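Local coordinates for amidase, hydantoinase/carbamoylase family (PDB 6C0D), which probably hydrolyses N-carbamoyl-L-amino acids as a zinc-dependent, homodimeric amidase of the peptidase M20 family, at residues G200-A205 / M359-G364; V217-F222 / H291-D296; E221-F226 / I327-A332; A297-L302 / E333-M338. All blocks are in the same frame, centred on the assembly; numbering follows the deposited sequence. Where two conformers were deposited one is given.

All four contacts are grouped around strand 210-227, which runs from the zinc-binding domain into the dimerisation domain: contacts 2 and 3 lie on it, while segments of contacts 1 and 4 pair with it. Contacts 2 and 3 share E221 and F222, with centres about 9 Å apart. Contact 1 lies nearest the strand's beginning and touches contact 2, where S363 O and V217 N, 3.1 Å apart, are a probable hydrogen bond. Contact 4 is tied to contact 2 by two salt bridges, R220 NH2 to E334 OE2 at 2.7 Å and D296 OD2 to R301 NH1 at 2.9 Å. The R295 side chain of contact 2 lies about 11 Å from that of the zinc ligand H196.

Contact 1: G200-A205 / M359-G364; sequences GGRLEA and MHMPSG
R202 and L203, at the start of helix 202-206, meet M359 and M361 of strand 358-363 in a small apolar contact on the zinc-binding domain, where a short helix covers one side of a strand. The two methionines are two residues apart and therefore emerge from the same side of the strand. Both have CG between the backbone N and the carbonyl carbon (chi1 61° for M359 and 56° for M361), and each chain then bends at its last torsion. In one of the two conformers of R202, the methyl ends converge on its aliphatic stem: M359 CE is 4.0 Å from R202 CG, with the two chains crossing at about a right angle, while M361 CE is 4.1 Å from R202 CG as the side chains slide past each other in opposite directions. L203 adds one methyl branch, its CD1 lying 3.9 Å from M361 SD and 4.1 Å from M359 CG. Flexible, unbranched methionine suits such a place because it can mould itself to both an arginine stem and a leucine methyl. R202 suits it too, offering methylenes here while its NH1 forms a salt bridge with D266. G201 is the N-cap; at its phi of 142° a CB would press on the carbonyl O of G200, so glycine fits the turn. M359 and M361 hydrogen-bond through their backbones to strand 210-227, L203 and M361 also touch F382 of strand 378-384, and P237 of the second subunit packs against R202.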
loop_
_atom_site.group_PDB
_atom_site.type_symbol
_atom_site.label_atom_id
_atom_site.label_comp_id
_atom_site.label_asym_id
_atom_site.label_seq_id
_atom_site.Cartn_x
_atom_site.Cartn_y
_atom_site.Cartn_z
ATOM N N GLY A 200 23.950 -5.075 -9.481
ATOM C CA GLY A 200 23.072 -3.911 -9.501
ATOM C C GLY A 200 22.987 -3.220 -10.847
ATOM O O GLY A 200 21.901 -2.822 -11.284
ATOM N N GLY A 201 24.125 -3.050 -11.515
ATOM C CA GLY A 201 24.053 -2.608 -12.889
ATOM C C GLY A 201 25.092 -1.624 -13.386
ATOM O O GLY A 201 25.302 -1.564 -14.596
ATOM N N ARG A 202 25.742 -0.852 -12.510
ATOM C CA ARG A 202 26.661 0.181 -12.990
ATOM C C ARG A 202 27.820 -0.437 -13.761
ATOM O O ARG A 202 28.114 -0.042 -14.898
ATOM C CB ARG A 202 27.179 1.026 -11.832
ATOM C CG ARG A 202 28.343 1.951 -12.203
ATOM C CD ARG A 202 27.904 3.118 -13.077
ATOM N NE ARG A 202 27.374 4.228 -12.288
ATOM C CZ ARG A 202 26.529 5.148 -12.753
ATOM N NH1 ARG A 202 26.099 6.117 -11.953
ATOM N NH2 ARG A 202 26.099 5.092 -14.009
ATOM N N LEU A 203 28.465 -1.431 -13.175
ATOM C CA LEU A 203 29.504 -2.151 -13.888
ATOM C C LEU A 203 28.947 -2.774 -15.164
ATOM O O LEU A 203 29.509 -2.594 -16.253
ATOM C CB LEU A 203 30.109 -3.186 -12.938
ATOM C CG LEU A 203 31.537 -3.650 -13.148
ATOM C CD1 LEU A 203 32.520 -2.518 -13.399
ATOM C CD2 LEU A 203 31.950 -4.510 -11.994
ATOM N N GLU A 204 27.786 -3.442 -15.072
ATOM C CA GLU A 204 27.157 -4.008 -16.270
ATOM C C GLU A 204 26.748 -2.927 -17.264
ATOM O O GLU A 204 26.993 -3.052 -18.468
ATOM C CB GLU A 204 25.937 -4.855 -15.902
ATOM C CG GLU A 204 25.098 -5.225 -17.133
ATOM C CD GLU A 204 23.773 -5.886 -16.796
ATOM O OE1 GLU A 204 23.707 -7.135 -16.802
ATOM O OE2 GLU A 204 22.795 -5.156 -16.529
ATOM N N ALA A 205 26.097 -1.861 -16.787
ATOM C CA ALA A 205 25.654 -0.821 -17.708
ATOM C C ALA A 205 26.819 -0.183 -18.451
ATOM O O ALA A 205 26.643 0.283 -19.583
ATOM C CB ALA A 205 24.856 0.256 -16.969
ATOM N N MET A 359 36.922 0.345 -14.039
ATOM C CA MET A 359 36.572 1.709 -13.630
ATOM C C MET A 359 36.559 1.818 -12.110
ATOM O O MET A 359 36.355 0.834 -11.399
ATOM C CB MET A 359 35.197 2.150 -14.159
ATOM C CG MET A 359 34.047 1.252 -13.650
ATOM S SD MET A 359 32.429 1.516 -14.459
ATOM C CE MET A 359 31.915 3.001 -13.635
ATOM N N HIS A 360 36.762 3.041 -11.621
ATOM C CA HIS A 360 36.431 3.361 -10.236
ATOM C C HIS A 360 34.922 3.536 -10.096
ATOM O O HIS A 360 34.242 4.024 -11.009
ATOM C CB HIS A 360 37.103 4.665 -9.789
ATOM C CG HIS A 360 38.582 4.558 -9.581
ATOM N ND1 HIS A 360 39.495 4.924 -10.544
ATOM C CD2 HIS A 360 39.303 4.175 -8.498
ATOM C CE1 HIS A 360 40.719 4.745 -10.076
ATOM N NE2 HIS A 360 40.631 4.293 -8.835
ATOM N N MET A 361 34.403 3.179 -8.921
ATOM C CA MET A 361 32.962 3.306 -8.685
ATOM C C MET A 361 32.676 3.142 -7.201
ATOM O O MET A 361 33.416 2.443 -6.507
ATOM C CB MET A 361 32.184 2.232 -9.469
ATOM C CG MET A 361 32.691 0.817 -9.113
ATOM S SD MET A 361 31.875 -0.468 -10.123
ATOM C CE MET A 361 30.222 -0.425 -9.439
ATOM N N PRO A 362 31.614 3.751 -6.686
ATOM C CA PRO A 362 31.209 3.468 -5.309
ATOM C C PRO A 362 30.525 2.114 -5.228
ATOM O O PRO A 362 30.059 1.563 -6.236
ATOM C CB PRO A 362 30.223 4.599 -4.998
ATOM C CG PRO A 362 29.553 4.836 -6.364
ATOM C CD PRO A 362 30.693 4.691 -7.358
ATOM N N SER A 363 30.459 1.589 -4.003
ATOM C CA SER A 363 29.606 0.450 -3.693
ATOM C C SER A 363 28.274 0.956 -3.160
ATOM O O SER A 363 28.220 1.553 -2.077
ATOM C CB SER A 363 30.252 -0.486 -2.671
ATOM O OG SER A 363 29.289 -1.450 -2.253
ATOM N N GLY A 364 27.189 0.687 -3.895
ATOM C CA GLY A 364 25.886 1.112 -3.417
ATOM C C GLY A 364 25.295 0.232 -2.338
ATOM O O GLY A 364 24.246 0.571 -1.778
#

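Contact 2: V217-F222 / H291-D296; sequences VGIREF and HLQFRD
Q293 and E221 face each other across two antiparallel strands: Q293 NE2 donates to E221 OE2 at 2.7 Å, using the oxygen's anti lone pair, with amide and carboxylate nearly coplanar (15° apart). The other end of the same amide is gripped side-on by R295, whose NE and NH2 each lie 2.9 Å from Q293 OE1, approaching from one face of its plane. Q293 thus relays between an acid and a base, which suits an amide with a donor at one end and an acceptor at the other. Beneath them the backbones pair in regular register, G218, R220 and F222 bonding with D296, F294 and L292. I219 CD1 rests over one face of the R295 guanidinium, 3.6 Å from NH1. On the other side of the sheet, R220 CB makes a CH-pi contact with the F294 ring, 3.7 Å from its centroid, and F222 CE2 meets F294 CE1 at 3.7 Å. R220 itself forms salt bridges with E334 and E306. Q293 NE2 also donates to S282 OG of the second subunit, and R295 NH1 pairs with the sulfonate of a buffer molecule, probably from the crystallisation liquor. One face carries the polar chain of E221, Q293 and R295 beside the subunit interface and this buffer; the other combines aromatic packing with the outward-reaching charges of R220 and D296. R295 may thus be placed to meet an anionic group.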
loop_
_atom_site.group_PDB
_atom_site.type_symbol
_atom_site.label_atom_id
_atom_site.label_comp_id
_atom_site.label_asym_id
_atom_site.label_seq_id
_atom_site.Cartn_x
_atom_site.Cartn_y
_atom_site.Cartn_z
ATOM N N VAL A 217 28.696 3.497 0.226
ATOM C CA VAL A 217 27.826 4.663 0.423
ATOM C C VAL A 217 27.244 4.652 1.830
ATOM O O VAL A 217 27.066 3.596 2.452
ATOM C CB VAL A 217 26.690 4.704 -0.623
ATOM C CG1 VAL A 217 27.259 4.911 -2.044
ATOM C CG2 VAL A 217 25.867 3.423 -0.529
ATOM N N GLY A 218 26.986 5.853 2.361
ATOM C CA GLY A 218 26.164 5.969 3.546
ATOM C C GLY A 218 24.688 5.833 3.200
ATOM O O GLY A 218 24.304 5.915 2.031
ATOM N N ILE A 219 23.863 5.609 4.226
ATOM C CA ILE A 219 22.435 5.308 4.044
ATOM C C ILE A 219 21.598 6.104 5.042
ATOM O O ILE A 219 21.988 6.268 6.206
ATOM C CB ILE A 219 22.152 3.796 4.210
ATOM C CG1 ILE A 219 23.048 2.977 3.254
ATOM C CG2 ILE A 219 20.666 3.489 3.894
ATOM C CD1 ILE A 219 23.043 1.470 3.505
ATOM N N ARG A 220 20.425 6.582 4.589
ATOM C CA ARG A 220 19.398 7.114 5.474
ATOM C C ARG A 220 18.068 6.465 5.122
ATOM O O ARG A 220 17.791 6.205 3.945
ATOM C CB ARG A 220 19.261 8.637 5.354
ATOM C CG ARG A 220 20.442 9.404 5.913
ATOM C CD ARG A 220 20.557 9.224 7.432
ATOM N NE ARG A 220 21.596 10.100 7.975
ATOM C CZ ARG A 220 22.905 9.840 7.934
ATOM N NH1 ARG A 220 23.371 8.707 7.409
ATOM N NH2 ARG A 220 23.753 10.719 8.436
ATOM N N GLU A 221 17.262 6.195 6.151
ATOM C CA GLU A 221 15.906 5.685 5.968
ATOM C C GLU A 221 14.952 6.488 6.834
ATOM O O GLU A 221 15.290 6.848 7.963
ATOM C CB GLU A 221 15.832 4.198 6.322
ATOM C CG GLU A 221 16.554 3.342 5.265
ATOM C CD GLU A 221 16.603 1.874 5.612
ATOM O OE1 GLU A 221 16.526 1.532 6.809
ATOM O OE2 GLU A 221 16.717 1.062 4.684
ATOM N N PHE A 222 13.765 6.773 6.294
ATOM C CA PHE A 222 12.748 7.527 7.011
ATOM C C PHE A 222 11.378 6.960 6.689
ATOM O O PHE A 222 11.153 6.420 5.599
ATOM C CB PHE A 222 12.741 9.006 6.618
ATOM C CG PHE A 222 13.971 9.756 7.043
ATOM C CD1 PHE A 222 14.003 10.415 8.263
ATOM C CD2 PHE A 222 15.072 9.837 6.206
ATOM C CE1 PHE A 222 15.128 11.117 8.658
ATOM C CE2 PHE A 222 16.220 10.529 6.606
ATOM C CZ PHE A 222 16.233 11.179 7.829
ATOM N N HIS A 291 7.712 5.017 2.810
ATOM C CA HIS A 291 9.056 4.686 3.257
ATOM C C HIS A 291 10.048 5.229 2.236
ATOM O O HIS A 291 9.884 5.004 1.028
ATOM C CB HIS A 291 9.208 3.172 3.416
ATOM C CG HIS A 291 8.297 2.585 4.452
ATOM N ND1 HIS A 291 8.508 1.344 5.014
ATOM C CD2 HIS A 291 7.173 3.071 5.027
ATOM C CE1 HIS A 291 7.559 1.100 5.903
ATOM N NE2 HIS A 291 6.739 2.133 5.929
ATOM N N LEU A 292 11.053 5.965 2.718
ATOM C CA LEU A 292 12.036 6.635 1.882
ATOM C C LEU A 292 13.428 6.173 2.289
ATOM O O LEU A 292 13.742 6.121 3.485
ATOM C CB LEU A 292 11.955 8.162 2.031
ATOM C CG LEU A 292 13.011 8.991 1.297
ATOM C CD1 LEU A 292 12.733 8.945 -0.215
ATOM C CD2 LEU A 292 13.022 10.427 1.793
ATOM N N GLN A 293 14.250 5.840 1.304
ATOM C CA GLN A 293 15.654 5.523 1.546
ATOM C C GLN A 293 16.486 6.406 0.637
ATOM O O GLN A 293 16.058 6.722 -0.470
ATOM C CB GLN A 293 15.951 4.050 1.241
ATOM C CG GLN A 293 17.395 3.618 1.531
ATOM C CD GLN A 293 17.612 2.177 1.108
ATOM O OE1 GLN A 293 18.006 1.913 -0.021
ATOM N NE2 GLN A 293 17.313 1.240 2.006
ATOM N N PHE A 294 17.672 6.814 1.094
ATOM C CA PHE A 294 18.595 7.420 0.145
ATOM C C PHE A 294 20.028 7.108 0.558
ATOM O O PHE A 294 20.316 6.793 1.720
ATOM C CB PHE A 294 18.372 8.939 -0.044
ATOM C CG PHE A 294 18.377 9.763 1.227
ATOM C CD1 PHE A 294 17.189 9.997 1.917
ATOM C CD2 PHE A 294 19.550 10.377 1.678
ATOM C CE1 PHE A 294 17.171 10.798 3.063
ATOM C CE2 PHE A 294 19.539 11.186 2.836
ATOM C CZ PHE A 294 18.346 11.395 3.521
ATOM N N ARG A 295 20.914 7.140 -0.437
ATOM C CA ARG A 295 22.308 6.740 -0.250
ATOM C C ARG A 295 23.209 7.644 -1.065
ATOM O O ARG A 295 22.840 8.080 -2.157
ATOM C CB ARG A 295 22.572 5.287 -0.687
ATOM C CG ARG A 295 21.569 4.272 -0.134
ATOM C CD ARG A 295 22.021 2.834 -0.419
ATOM N NE ARG A 295 20.924 1.886 -0.203
ATOM C CZ ARG A 295 21.087 0.605 0.112
ATOM N NH1 ARG A 295 22.310 0.108 0.260
ATOM N NH2 ARG A 295 20.027 -0.176 0.305
ATOM N N ASP A 296 24.412 7.891 -0.540
ATOM C CA ASP A 296 25.390 8.661 -1.285
ATOM C C ASP A 296 26.770 8.404 -0.682
ATOM O O ASP A 296 26.898 8.111 0.506
ATOM C CB ASP A 296 25.065 10.155 -1.258
ATOM C CG ASP A 296 25.766 10.912 -2.367
ATOM O OD1 ASP A 296 25.339 10.762 -3.538
ATOM O OD2 ASP A 296 26.765 11.622 -2.086
#

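Contact 3: E221-F226 / I327-A332; sequences EFQLRF and IACEGA
F222 and A328 form a non-hydrogen-bonded antiparallel pair between strands 210-227 and 323-328, next to the hydrogen-bonded pair of Q223 and I327, where Q223 N donates to I327 O at 2.9 Å and I327 N bonds back to Q223 O. C329 N then reaches E221 O at 3.1 Å, and past it a water accepts from E221 N and donates to C329 O. With CG of F222 anti to its carbonyl carbon (chi1 -67°), the ring comes obliquely to the backbone of A328: CD1 is 3.6 Å from A328 CA, and CE1 is 3.9 Å from A328 CB. A small alanine suits this spot: its methyl meets the CE1 corner of the ring and adds little bulk. On the opposite face of the sheet Q223 and I327 sit abreast, Q223 CB 4.3 Å from I327 CB. In C329 the sulfur is likewise anti to the carbonyl carbon (chi1 -60°), and this places SG 3.9 Å from F222 CA, while C329 CB meets E221 CB at 3.9 Å; a cysteine is small enough to lie close against the E221-F222 backbone. I327 stretches its CG1 branch toward R225; in one of the two conformers of that arginine, CD1 lies over the centre of the guanidinium, at a distance short enough to be doubtful in detail. Beyond these segments, F222 packs on E306 and L309 of helix 299-317, strand 283-296 pairs with the other side of strand 210-227, and F281 of the second subunit covers E221 and C329.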
loop_
_atom_site.group_PDB
_atom_site.type_symbol
_atom_site.label_atom_id
_atom_site.label_comp_id
_atom_site.label_asym_id
_atom_site.label_seq_id
_atom_site.Cartn_x
_atom_site.Cartn_y
_atom_site.Cartn_z
ATOM N N GLU A 221 17.262 6.195 6.151
ATOM C CA GLU A 221 15.906 5.685 5.968
ATOM C C GLU A 221 14.952 6.488 6.834
ATOM O O GLU A 221 15.290 6.848 7.963
ATOM C CB GLU A 221 15.832 4.198 6.322
ATOM C CG GLU A 221 16.554 3.342 5.265
ATOM C CD GLU A 221 16.603 1.874 5.612
ATOM O OE1 GLU A 221 16.526 1.532 6.809
ATOM O OE2 GLU A 221 16.717 1.062 4.684
ATOM N N PHE A 222 13.765 6.773 6.294
ATOM C CA PHE A 222 12.748 7.527 7.011
ATOM C C PHE A 222 11.378 6.960 6.689
ATOM O O PHE A 222 11.153 6.420 5.599
ATOM C CB PHE A 222 12.741 9.006 6.618
ATOM C CG PHE A 222 13.971 9.756 7.043
ATOM C CD1 PHE A 222 14.003 10.415 8.263
ATOM C CD2 PHE A 222 15.072 9.837 6.206
ATOM C CE1 PHE A 222 15.128 11.117 8.658
ATOM C CE2 PHE A 222 16.220 10.529 6.606
ATOM C CZ PHE A 222 16.233 11.179 7.829
ATOM N N GLN A 223 10.465 7.106 7.641
ATOM C CA GLN A 223 9.043 7.046 7.343
ATOM C C GLN A 223 8.514 8.465 7.328
ATOM O O GLN A 223 8.896 9.299 8.155
ATOM C CB GLN A 223 8.261 6.250 8.385
ATOM C CG GLN A 223 8.454 4.763 8.373
ATOM C CD GLN A 223 7.474 4.083 9.305
ATOM O OE1 GLN A 223 6.515 4.704 9.771
ATOM N NE2 GLN A 223 7.705 2.808 9.586
ATOM N N LEU A 224 7.635 8.745 6.390
ATOM C CA LEU A 224 6.977 10.037 6.326
ATOM C C LEU A 224 5.479 9.790 6.382
ATOM O O LEU A 224 4.922 9.132 5.490
ATOM C CB LEU A 224 7.378 10.777 5.058
ATOM C CG LEU A 224 6.839 12.188 4.917
ATOM C CD1 LEU A 224 7.324 13.090 6.051
ATOM C CD2 LEU A 224 7.329 12.679 3.605
ATOM N N ARG A 225 4.843 10.283 7.443
ATOM C CA ARG A 225 3.417 10.102 7.685
ATOM C C ARG A 225 2.662 11.370 7.328
ATOM O O ARG A 225 3.155 12.478 7.561
ATOM C CB ARG A 225 3.138 9.771 9.154
ATOM C CG ARG A 225 3.659 8.433 9.636
ATOM C CD ARG A 225 3.289 8.227 11.111
ATOM N NE ARG A 225 3.804 6.965 11.639
ATOM C CZ ARG A 225 4.017 6.723 12.929
ATOM N NH1 ARG A 225 3.776 7.664 13.829
ATOM N NH2 ARG A 225 4.492 5.545 13.317
ATOM N N PHE A 226 1.452 11.199 6.798
ATOM C CA PHE A 226 0.567 12.297 6.438
ATOM C C PHE A 226 -0.744 12.089 7.167
ATOM O O PHE A 226 -1.313 10.994 7.117
ATOM C CB PHE A 226 0.362 12.351 4.920
ATOM C CG PHE A 226 1.629 12.655 4.197
ATOM C CD1 PHE A 226 2.528 11.636 3.895
ATOM C CD2 PHE A 226 1.967 13.965 3.900
ATOM C CE1 PHE A 226 3.739 11.909 3.259
ATOM C CE2 PHE A 226 3.181 14.255 3.263
ATOM C CZ PHE A 226 4.067 13.220 2.947
ATOM N N ILE A 327 9.858 10.564 10.514
ATOM C CA ILE A 327 10.347 9.645 11.541
ATOM C C ILE A 327 11.638 9.008 11.051
ATOM O O ILE A 327 11.640 8.301 10.037
ATOM C CB ILE A 327 9.314 8.559 11.879
ATOM C CG1 ILE A 327 7.993 9.219 12.283
ATOM C CG2 ILE A 327 9.832 7.680 12.998
ATOM C CD1 ILE A 327 6.820 8.328 12.110
ATOM N N ALA A 328 12.730 9.249 11.767
ATOM C CA ALA A 328 13.993 8.617 11.395
ATOM C C ALA A 328 13.962 7.142 11.777
ATOM O O ALA A 328 13.439 6.771 12.829
ATOM C CB ALA A 328 15.171 9.312 12.090
ATOM N N CYS A 329 14.489 6.295 10.904
ATOM C CA CYS A 329 14.616 4.877 11.208
ATOM C C CYS A 329 15.989 4.584 11.782
ATOM O O CYS A 329 16.985 5.213 11.412
ATOM C CB CYS A 329 14.406 4.028 9.957
ATOM S SG CYS A 329 12.799 4.283 9.253
ATOM N N GLU A 330 16.038 3.614 12.691
ATOM C CA GLU A 330 17.321 3.212 13.249
ATOM C C GLU A 330 18.204 2.637 12.146
ATOM O O GLU A 330 17.718 2.132 11.128
ATOM C CB GLU A 330 17.118 2.190 14.369
ATOM N N GLY A 331 19.516 2.758 12.335
ATOM C CA GLY A 331 20.476 2.130 11.455
ATOM C C GLY A 331 21.044 2.998 10.353
ATOM O O GLY A 331 21.505 2.450 9.347
ATOM N N ALA A 332 21.019 4.320 10.501
ATOM C CA ALA A 332 21.716 5.191 9.560
ATOM C C ALA A 332 23.199 4.821 9.496
ATOM O O ALA A 332 23.802 4.417 10.492
ATOM C CB ALA A 332 21.563 6.656 9.983
HETATM O O HOH W 1 18.412 5.825 8.833
#

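Contact 4: A297-L302 / E333-M338; sequences ANPNRL and EEPVTM
P335 lodges against A297, P299 and L302 at the N-terminal turn of helix 299-317, a helix start with N298 as its N-cap. The ring is touched at three carbons: CB sits 3.2 Å from A297 O, CG is 4.0 Å from P299 CD, and CD is 3.9 Å from L302 CD2. A compact, rigid proline suits the place, apolar enough for the leucine and narrow enough to press against a backbone carbonyl. L302 has its CG anti to the backbone N (chi1 -168°), and its CD2 methyl also comes within 3.9 Å of E333 O. P299 sits in the first turn, where an N-H would have no carbonyl of a preceding turn to bond with, so proline's missing N-H costs no helical bond. Further out, D296 braces the helix start: its OD2 accepts from N298 N and forms a salt bridge with R301 NH1. The facing segment is held from strand 210-227 by the backbone pairing of E333 with I219 and of V336 with I216, while E334 OE1 hydrogen-bonds to H303. The cap itself is a side-chain bond, R301 N donating to N298 OD1 at 3.1 Å with an N-H...O angle of 156°.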
loop_
_atom_site.group_PDB
_atom_site.type_symbol
_atom_site.label_atom_id
_atom_site.label_comp_id
_atom_site.label_asym_id
_atom_site.label_seq_id
_atom_site.Cartn_x
_atom_site.Cartn_y
_atom_site.Cartn_z
ATOM N N ALA A 297 27.796 8.530 -1.518
ATOM C CA ALA A 297 29.169 8.357 -1.041
ATOM C C ALA A 297 29.736 9.603 -0.378
ATOM O O ALA A 297 30.781 9.518 0.287
ATOM C CB ALA A 297 30.078 7.976 -2.213
ATOM N N ASN A 298 29.095 10.762 -0.563
ATOM C CA ASN A 298 29.642 12.031 -0.104
ATOM C C ASN A 298 28.951 12.449 1.190
ATOM O O ASN A 298 27.738 12.739 1.170
ATOM C CB ASN A 298 29.462 13.100 -1.186
ATOM C CG ASN A 298 30.170 14.411 -0.846
ATOM O OD1 ASN A 298 29.818 15.085 0.108
ATOM N ND2 ASN A 298 31.163 14.775 -1.645
ATOM N N PRO A 299 29.645 12.485 2.330
ATOM C CA PRO A 299 28.938 12.787 3.583
ATOM C C PRO A 299 28.278 14.155 3.585
ATOM O O PRO A 299 27.193 14.304 4.163
ATOM C CB PRO A 299 30.045 12.675 4.652
ATOM C CG PRO A 299 31.323 12.757 3.908
ATOM C CD PRO A 299 31.082 12.192 2.551
ATOM N N ASN A 300 28.905 15.169 2.972
ATOM C CA ASN A 300 28.275 16.486 2.916
ATOM C C ASN A 300 26.948 16.421 2.170
ATOM O O ASN A 300 25.955 17.032 2.592
ATOM C CB ASN A 300 29.195 17.498 2.235
ATOM C CG ASN A 300 30.250 18.061 3.174
ATOM O OD1 ASN A 300 30.170 17.886 4.388
ATOM N ND2 ASN A 300 31.225 18.769 2.613
ATOM N N ARG A 301 26.922 15.706 1.048
ATOM C CA ARG A 301 25.681 15.604 0.276
ATOM C C ARG A 301 24.630 14.820 1.040
ATOM O O ARG A 301 23.449 15.197 1.059
ATOM C CB ARG A 301 25.938 14.941 -1.073
ATOM C CG ARG A 301 24.647 14.876 -1.926
ATOM C CD ARG A 301 24.844 14.127 -3.246
ATOM N NE ARG A 301 25.635 14.927 -4.178
ATOM C CZ ARG A 301 26.911 14.701 -4.473
ATOM N NH1 ARG A 301 27.561 13.680 -3.924
ATOM N NH2 ARG A 301 27.533 15.499 -5.332
ATOM N N LEU A 302 25.042 13.718 1.666
ATOM C CA LEU A 302 24.097 12.898 2.414
ATOM C C LEU A 302 23.440 13.710 3.519
ATOM O O LEU A 302 22.224 13.622 3.724
ATOM C CB LEU A 302 24.818 11.676 2.980
ATOM C CG LEU A 302 24.020 10.522 3.576
ATOM C CD1 LEU A 302 23.076 9.869 2.533
ATOM C CD2 LEU A 302 25.026 9.495 4.137
ATOM N N GLU A 333 23.796 4.980 8.324
ATOM C CA GLU A 333 25.204 4.658 8.133
ATOM C C GLU A 333 25.895 5.819 7.434
ATOM O O GLU A 333 25.291 6.491 6.594
ATOM C CB GLU A 333 25.365 3.359 7.322
ATOM C CG GLU A 333 24.792 2.127 8.010
ATOM C CD GLU A 333 24.803 0.877 7.123
ATOM O OE1 GLU A 333 25.301 0.945 5.979
ATOM O OE2 GLU A 333 24.312 -0.181 7.576
ATOM N N GLU A 334 27.175 6.078 7.812
ATOM C CA GLU A 334 27.962 7.083 7.118
ATOM C C GLU A 334 28.717 6.438 5.964
ATOM O O GLU A 334 28.973 5.230 5.986
ATOM C CB GLU A 334 28.959 7.733 8.088
ATOM C CG GLU A 334 28.278 8.561 9.199
ATOM C CD GLU A 334 27.344 9.603 8.604
ATOM O OE1 GLU A 334 27.851 10.578 8.018
ATOM O OE2 GLU A 334 26.108 9.431 8.683
ATOM N N PRO A 335 29.093 7.211 4.943
ATOM C CA PRO A 335 30.003 6.675 3.917
ATOM C C PRO A 335 31.308 6.212 4.550
ATOM O O PRO A 335 31.769 6.760 5.558
ATOM C CB PRO A 335 30.241 7.867 2.981
ATOM C CG PRO A 335 29.041 8.839 3.257
ATOM C CD PRO A 335 28.769 8.635 4.725
ATOM N N VAL A 336 31.906 5.190 3.946
ATOM C CA VAL A 336 33.160 4.615 4.437
ATOM C C VAL A 336 34.095 4.513 3.241
ATOM O O VAL A 336 33.822 3.757 2.301
ATOM C CB VAL A 336 32.962 3.246 5.109
ATOM C CG1 VAL A 336 34.330 2.624 5.452
ATOM C CG2 VAL A 336 32.130 3.386 6.401
ATOM N N THR A 337 35.185 5.284 3.257
ATOM C CA THR A 337 36.082 5.272 2.103
ATOM C C THR A 337 36.981 4.046 2.143
ATOM O O THR A 337 37.392 3.587 3.211
ATOM C CB THR A 337 36.952 6.531 2.072
ATOM O OG1 THR A 337 37.806 6.513 3.211
ATOM C CG2 THR A 337 36.091 7.781 2.142
ATOM N N MET A 338 37.299 3.524 0.960
ATOM C CA MET A 338 38.300 2.477 0.875
ATOM C C MET A 338 39.685 3.112 0.847
ATOM O O MET A 338 39.858 4.240 0.373
ATOM C CB MET A 338 38.080 1.614 -0.372
ATOM C CG MET A 338 36.686 0.936 -0.410
ATOM S SD MET A 338 36.454 -0.340 0.826
ATOM C CE MET A 338 35.687 0.578 2.215
#